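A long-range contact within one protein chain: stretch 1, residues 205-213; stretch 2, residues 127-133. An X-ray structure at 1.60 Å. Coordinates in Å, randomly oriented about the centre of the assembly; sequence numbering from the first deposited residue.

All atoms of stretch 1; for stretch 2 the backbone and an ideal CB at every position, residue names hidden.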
ATOM      1  N   ASP A 205      -7.951   7.137  19.033  1.00 38.78           N
ATOM      2  CA  ASP A 205      -8.319   5.793  18.587  1.00 41.24           C
ATOM      3  C   ASP A 205      -8.780   5.815  17.126  1.00 38.12           C
ATOM      4  O   ASP A 205      -9.706   5.096  16.741  1.00 37.83           O
ATOM      5  CB  ASP A 205      -9.390   5.177  19.504  1.00 46.45           C
ATOM      6  CG  ASP A 205      -9.488   3.666  19.367  1.00 59.56           C
ATOM      7  OD1 ASP A 205      -8.548   3.046  18.825  1.00 63.89           O
ATOM      8  OD2 ASP A 205     -10.516   3.095  19.805  1.00 65.75           O
ATOM      9  N   VAL A 206      -8.146   6.664  16.317  1.00 32.85           N
ATOM     10  CA  VAL A 206      -8.439   6.782  14.885  1.00 31.66           C
ATOM     11  C   VAL A 206      -7.306   6.148  14.093  1.00 31.09           C
ATOM     12  O   VAL A 206      -6.131   6.446  14.329  1.00 32.94           O
ATOM     13  CB  VAL A 206      -8.647   8.246  14.459  1.00 31.74           C
ATOM     14  CG1 VAL A 206      -8.852   8.310  12.955  1.00 33.33           C
ATOM     15  CG2 VAL A 206      -9.875   8.797  15.174  1.00 35.31           C
ATOM     16  N   LYS A 207      -7.668   5.276  13.154  1.00 30.17           N
ATOM     17  CA  LYS A 207      -6.714   4.661  12.236  1.00 29.16           C
ATOM     18  C   LYS A 207      -6.548   5.494  10.961  1.00 30.04           C
ATOM     19  O   LYS A 207      -7.505   6.071  10.440  1.00 29.77           O
ATOM     20  CB  LYS A 207      -7.186   3.259  11.865  1.00 30.81           C
ATOM     21  CG  LYS A 207      -7.366   2.356  13.058  1.00 37.47           C
ATOM     22  CD  LYS A 207      -6.114   1.620  13.376  1.00 42.82           C
ATOM     23  CE  LYS A 207      -5.821   0.663  12.202  1.00 47.67           C
ATOM     24  NZ  LYS A 207      -5.095  -0.567  12.530  1.00 54.23           N
ATOM     25  N   VAL A 208      -5.318   5.523  10.440  1.00 29.63           N
ATOM     26  CA  VAL A 208      -5.051   6.169   9.151  1.00 27.82           C
ATOM     27  C   VAL A 208      -6.014   5.661   8.076  1.00 26.76           C
ATOM     28  O   VAL A 208      -6.522   6.435   7.254  1.00 27.24           O
ATOM     29  CB  VAL A 208      -3.583   5.926   8.736  1.00 29.73           C
ATOM     30  CG1 VAL A 208      -3.353   6.270   7.242  1.00 30.18           C
ATOM     31  CG2 VAL A 208      -2.628   6.723   9.635  1.00 31.92           C
ATOM     32  N   GLU A 209      -6.246   4.343   8.043  1.00 25.22           N
ATOM     33  CA  GLU A 209      -7.184   3.757   7.074  1.00 24.72           C
ATOM     34  C   GLU A 209      -8.567   4.418   7.138  1.00 25.93           C
ATOM     35  O   GLU A 209      -9.216   4.623   6.097  1.00 26.21           O
ATOM     36  CB  GLU A 209      -7.295   2.243   7.293  1.00 26.88           C
ATOM     37  CG  GLU A 209      -8.327   1.595   6.377  1.00 26.42           C
ATOM     38  CD  GLU A 209      -8.331   0.059   6.443  1.00 29.36           C
ATOM     39  OE1 GLU A 209      -7.673  -0.504   7.359  1.00 30.31           O
ATOM     40  OE2 GLU A 209      -9.050  -0.559   5.609  1.00 28.35           O
ATOM     41  N   GLU A 210      -9.037   4.760   8.352  1.00 28.12           N
ATOM     42  CA  GLU A 210     -10.343   5.424   8.493  1.00 29.26           C
ATOM     43  C   GLU A 210     -10.314   6.817   7.891  1.00 25.61           C
ATOM     44  O   GLU A 210     -11.301   7.264   7.292  1.00 28.11           O
ATOM     45  CB  GLU A 210     -10.752   5.476   9.964  1.00 30.90           C
ATOM     46  CG  GLU A 210     -11.017   4.079  10.507  1.00 37.00           C
ATOM     47  CD  GLU A 210     -11.140   3.970  12.027  1.00 41.69           C
ATOM     48  OE1 GLU A 210     -10.530   4.753  12.771  1.00 41.16           O
ATOM     49  OE2 GLU A 210     -11.842   3.041  12.470  1.00 51.33           O
ATOM     50  N   VAL A 211      -9.184   7.508   8.030  1.00 26.89           N
ATOM     51  CA  VAL A 211      -9.036   8.833   7.434  1.00 26.91           C
ATOM     52  C   VAL A 211      -9.061   8.722   5.914  1.00 27.16           C
ATOM     53  O   VAL A 211      -9.744   9.491   5.225  1.00 28.95           O
ATOM     54  CB  VAL A 211      -7.738   9.495   7.933  1.00 28.34           C
ATOM     55  CG1 VAL A 211      -7.516  10.880   7.225  1.00 28.79           C
ATOM     56  CG2 VAL A 211      -7.769   9.661   9.470  1.00 28.58           C
ATOM     57  N   LEU A 212      -8.352   7.727   5.363  1.00 26.94           N
ATOM     58  CA  LEU A 212      -8.306   7.597   3.911  1.00 27.25           C
ATOM     59  C   LEU A 212      -9.654   7.154   3.341  1.00 27.08           C
ATOM     60  O   LEU A 212     -10.007   7.537   2.221  1.00 31.53           O
ATOM     61  CB  LEU A 212      -7.185   6.618   3.513  1.00 26.34           C
ATOM     62  CG  LEU A 212      -5.765   7.076   3.888  1.00 25.07           C
ATOM     63  CD1 LEU A 212      -4.629   6.157   3.433  1.00 25.29           C
ATOM     64  CD2 LEU A 212      -5.523   8.503   3.370  1.00 28.78           C
ATOM     65  N   GLN A 213     -10.408   6.334   4.074  1.00 25.67           N
ATOM     66  CA  GLN A 213     -11.778   6.062   3.676  1.00 25.09           C
ATOM     67  C   GLN A 213     -12.580   7.361   3.579  1.00 28.32           C
ATOM     68  O   GLN A 213     -13.335   7.552   2.619  1.00 30.03           O
ATOM     69  CB  GLN A 213     -12.439   5.081   4.662  1.00 28.14           C
ATOM     70  CG  GLN A 213     -13.919   4.908   4.381  1.00 30.74           C
ATOM     71  CD  GLN A 213     -14.560   3.824   5.214  1.00 38.64           C
ATOM     72  OE1 GLN A 213     -13.972   2.787   5.451  1.00 45.74           O
ATOM     73  NE2 GLN A 213     -15.791   4.057   5.641  1.00 41.73           N
ATOM     74  N   UNK A 127       5.679   2.164   5.092  1.00 22.55           N
ATOM     75  CA  UNK A 127       6.208   3.198   6.001  1.00 24.92           C
ATOM     76  C   UNK A 127       5.144   3.901   6.851  1.00 25.60           C
ATOM     77  O   UNK A 127       5.358   4.139   8.054  1.00 25.33           O
ATOM     78  CB  UNK A 127       6.959   4.251   5.184  1.00 24.92           C
ATOM     79  N   UNK A 128       4.027   4.314   6.242  1.00 24.31           N
ATOM     80  CA  UNK A 128       3.036   5.076   6.999  1.00 22.54           C
ATOM     81  C   UNK A 128       2.413   4.227   8.100  1.00 24.40           C
ATOM     82  O   UNK A 128       2.211   4.701   9.222  1.00 25.96           O
ATOM     83  CB  UNK A 128       1.946   5.607   6.066  1.00 22.54           C
ATOM     84  N   UNK A 129       2.106   2.961   7.799  1.00 23.71           N
ATOM     85  CA  UNK A 129       1.449   2.054   8.741  1.00 24.40           C
ATOM     86  C   UNK A 129       2.438   1.517   9.776  1.00 23.80           C
ATOM     87  O   UNK A 129       2.040   1.232  10.926  1.00 24.88           O
ATOM     88  CB  UNK A 129       0.795   0.893   7.990  1.00 24.40           C
ATOM     89  N   UNK A 130       3.725   1.438   9.397  1.00 24.53           N
ATOM     90  CA  UNK A 130       4.781   1.093  10.341  1.00 24.00           C
ATOM     91  C   UNK A 130       4.903   2.170  11.411  1.00 27.01           C
ATOM     92  O   UNK A 130       5.011   1.870  12.610  1.00 29.00           O
ATOM     93  CB  UNK A 130       6.115   0.907   9.615  1.00 24.00           C
ATOM     94  N   UNK A 131       4.854   3.426  11.001  1.00 25.56           N
ATOM     95  CA  UNK A 131       4.863   4.499  11.982  1.00 26.93           C
ATOM     96  C   UNK A 131       3.625   4.437  12.873  1.00 28.51           C
ATOM     97  O   UNK A 131       3.717   4.633  14.092  1.00 29.76           O
ATOM     98  CB  UNK A 131       4.945   5.857  11.282  1.00 26.93           C
ATOM     99  N   UNK A 132       2.455   4.194  12.278  1.00 28.01           N
ATOM    100  CA  UNK A 132       1.247   4.041  13.077  1.00 26.55           C
ATOM    101  C   UNK A 132       1.419   2.937  14.113  1.00 28.08           C
ATOM    102  O   UNK A 132       1.054   3.103  15.285  1.00 31.18           O
ATOM    103  CB  UNK A 132       0.046   3.742  12.178  1.00 26.55           C
ATOM    104  N   UNK A 133       2.010   1.812  13.707  1.00 26.98           N
ATOM    105  CA  UNK A 133       2.193   0.707  14.642  1.00 28.38           C
ATOM    106  C   UNK A 133       3.150   1.071  15.775  1.00 30.67           C
ATOM    107  O   UNK A 133       2.900   0.748  16.947  1.00 32.72           O
ATOM    108  CB  UNK A 133       2.711  -0.527  13.900  1.00 28.38           C
TER

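Stretch 2 is helical throughout and runs at 132° to the helix that begins at V208, the two axes approaching to 11.9 Å. At that spacing most of the contact must be made by side chains, and the free backbone NH groups at the start of the stretch 1 helix are the obvious polar feature to be met.

Position 127 has nothing of stretch 1 within 5.5 Å of its ideal CB, so stretch 1 sets no preference beyond compatibility with a helix. The residue is S127, whose OG is hydrogen-bonded elsewhere in the structure.

At position 128, CA-to-CB points toward stretch 1, and the ideal CB lies 5.5 Å from V208 CG1. What is offered is a methyl group across a gap that a medium-sized aliphatic side chain could close; leucine, isoleucine or methionine would all be reasonable. L128 is found, with chi1 t and chi2 p, and its CD2 comes to 3.8 Å from V208 CG1, an apolar contact.

Position 129 is less easily read. The CA of 129 and the CA of V208 are nearest each other across the stretches, 7.7 Å apart, yet CA-to-CB points sideways and the ideal CB touches nothing. A small residue would leave the space beside V208 and L212 unfilled from this position, whereas a long or aromatic side chain could turn back into it. Y129 does so with chi1 m: its CE1 lies 3.7 Å from V208 CG1, and its OH reaches 3.2 Å from L212 CD1, which sits at the ring edge. The backbone N of E209 also lies near the ring plane, 4.5 Å from Y129 CE1. The hydroxyl forms no hydrogen bond to stretch 1, so the contact here is one of packing.

Positions 130 and 131 see nothing of stretch 1 from their ideal CB atoms, and many helix-compatible residues would serve. They are A130 and L131, neither of which makes contact.

Position 132 is the most informative. CA-to-CB points toward stretch 1, the ideal CB is 4.7 Å from V208 CG2, and beyond it lies the start of the helix, with K207 at the N-cap and the NH groups of V208 and E209 directed out of the first turn. An acceptor on a long side chain is called for; glutamate or glutamine would suit, with the nearby lysine favouring a negative charge. E132 extends with chi1 and chi2 both t, and V208 N donates to its OE2 at 2.8 Å with a nearly linear angle of 172°. Water 1 donates to E132 OE1 (2.8 Å) and accepts from E209 N (2.9 Å), so a second amide is met through solvent. Water 2 donates both to E132 OE2 (2.6 Å) and to V206 O (2.9 Å). K207 NZ remains 4.3 Å from E132 OE1, beyond a salt bridge.

Position 133 faces open space as far as stretch 1 is concerned. S133 makes no contact there, its OG being hydrogen-bonded elsewhere.

Stretch 2, residues 127-133: SLYALES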
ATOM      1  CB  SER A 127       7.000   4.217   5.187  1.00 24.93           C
ATOM      2  OG  SER A 127       8.147   3.551   4.666  1.00 26.74           O
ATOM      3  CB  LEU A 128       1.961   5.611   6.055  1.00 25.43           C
ATOM      4  CG  LEU A 128       0.824   6.445   6.615  1.00 29.70           C
ATOM      5  CD1 LEU A 128       1.406   7.653   7.350  1.00 30.31           C
ATOM      6  CD2 LEU A 128      -0.095   6.877   5.453  1.00 30.70           C
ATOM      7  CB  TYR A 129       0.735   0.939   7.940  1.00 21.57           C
ATOM      8  CG  TYR A 129      -0.208   1.636   6.970  1.00 22.48           C
ATOM      9  CD1 TYR A 129      -1.440   2.133   7.418  1.00 23.23           C
ATOM     10  CD2 TYR A 129       0.180   1.910   5.623  1.00 22.08           C
ATOM     11  CE1 TYR A 129      -2.286   2.841   6.572  1.00 22.36           C
ATOM     12  CE2 TYR A 129      -0.667   2.623   4.768  1.00 23.39           C
ATOM     13  CZ  TYR A 129      -1.901   3.109   5.269  1.00 22.79           C
ATOM     14  OH  TYR A 129      -2.770   3.821   4.473  1.00 23.36           O
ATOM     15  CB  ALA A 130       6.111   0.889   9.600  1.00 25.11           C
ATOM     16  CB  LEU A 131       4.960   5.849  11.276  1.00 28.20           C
ATOM     17  CG  LEU A 131       4.878   7.062  12.213  1.00 30.76           C
ATOM     18  CD1 LEU A 131       5.999   7.011  13.246  1.00 34.66           C
ATOM     19  CD2 LEU A 131       4.989   8.330  11.399  1.00 33.68           C
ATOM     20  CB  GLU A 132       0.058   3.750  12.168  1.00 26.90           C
ATOM     21  CG  GLU A 132      -1.250   3.515  12.890  1.00 29.81           C
ATOM     22  CD  GLU A 132      -2.412   3.373  11.928  1.00 29.22           C
ATOM     23  OE1 GLU A 132      -2.353   2.457  11.087  1.00 29.04           O
ATOM     24  OE2 GLU A 132      -3.358   4.205  11.989  1.00 31.76           O
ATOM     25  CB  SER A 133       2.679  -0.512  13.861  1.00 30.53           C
ATOM     26  OG  SER A 133       2.910  -1.621  14.696  1.00 33.85           O
TER
HETATM   27  O   HOH W   1      -4.565   2.433   9.328  1.00 27.29           O
HETATM   28  O   HOH W   2      -3.353   6.434  13.404  1.00 33.66           O
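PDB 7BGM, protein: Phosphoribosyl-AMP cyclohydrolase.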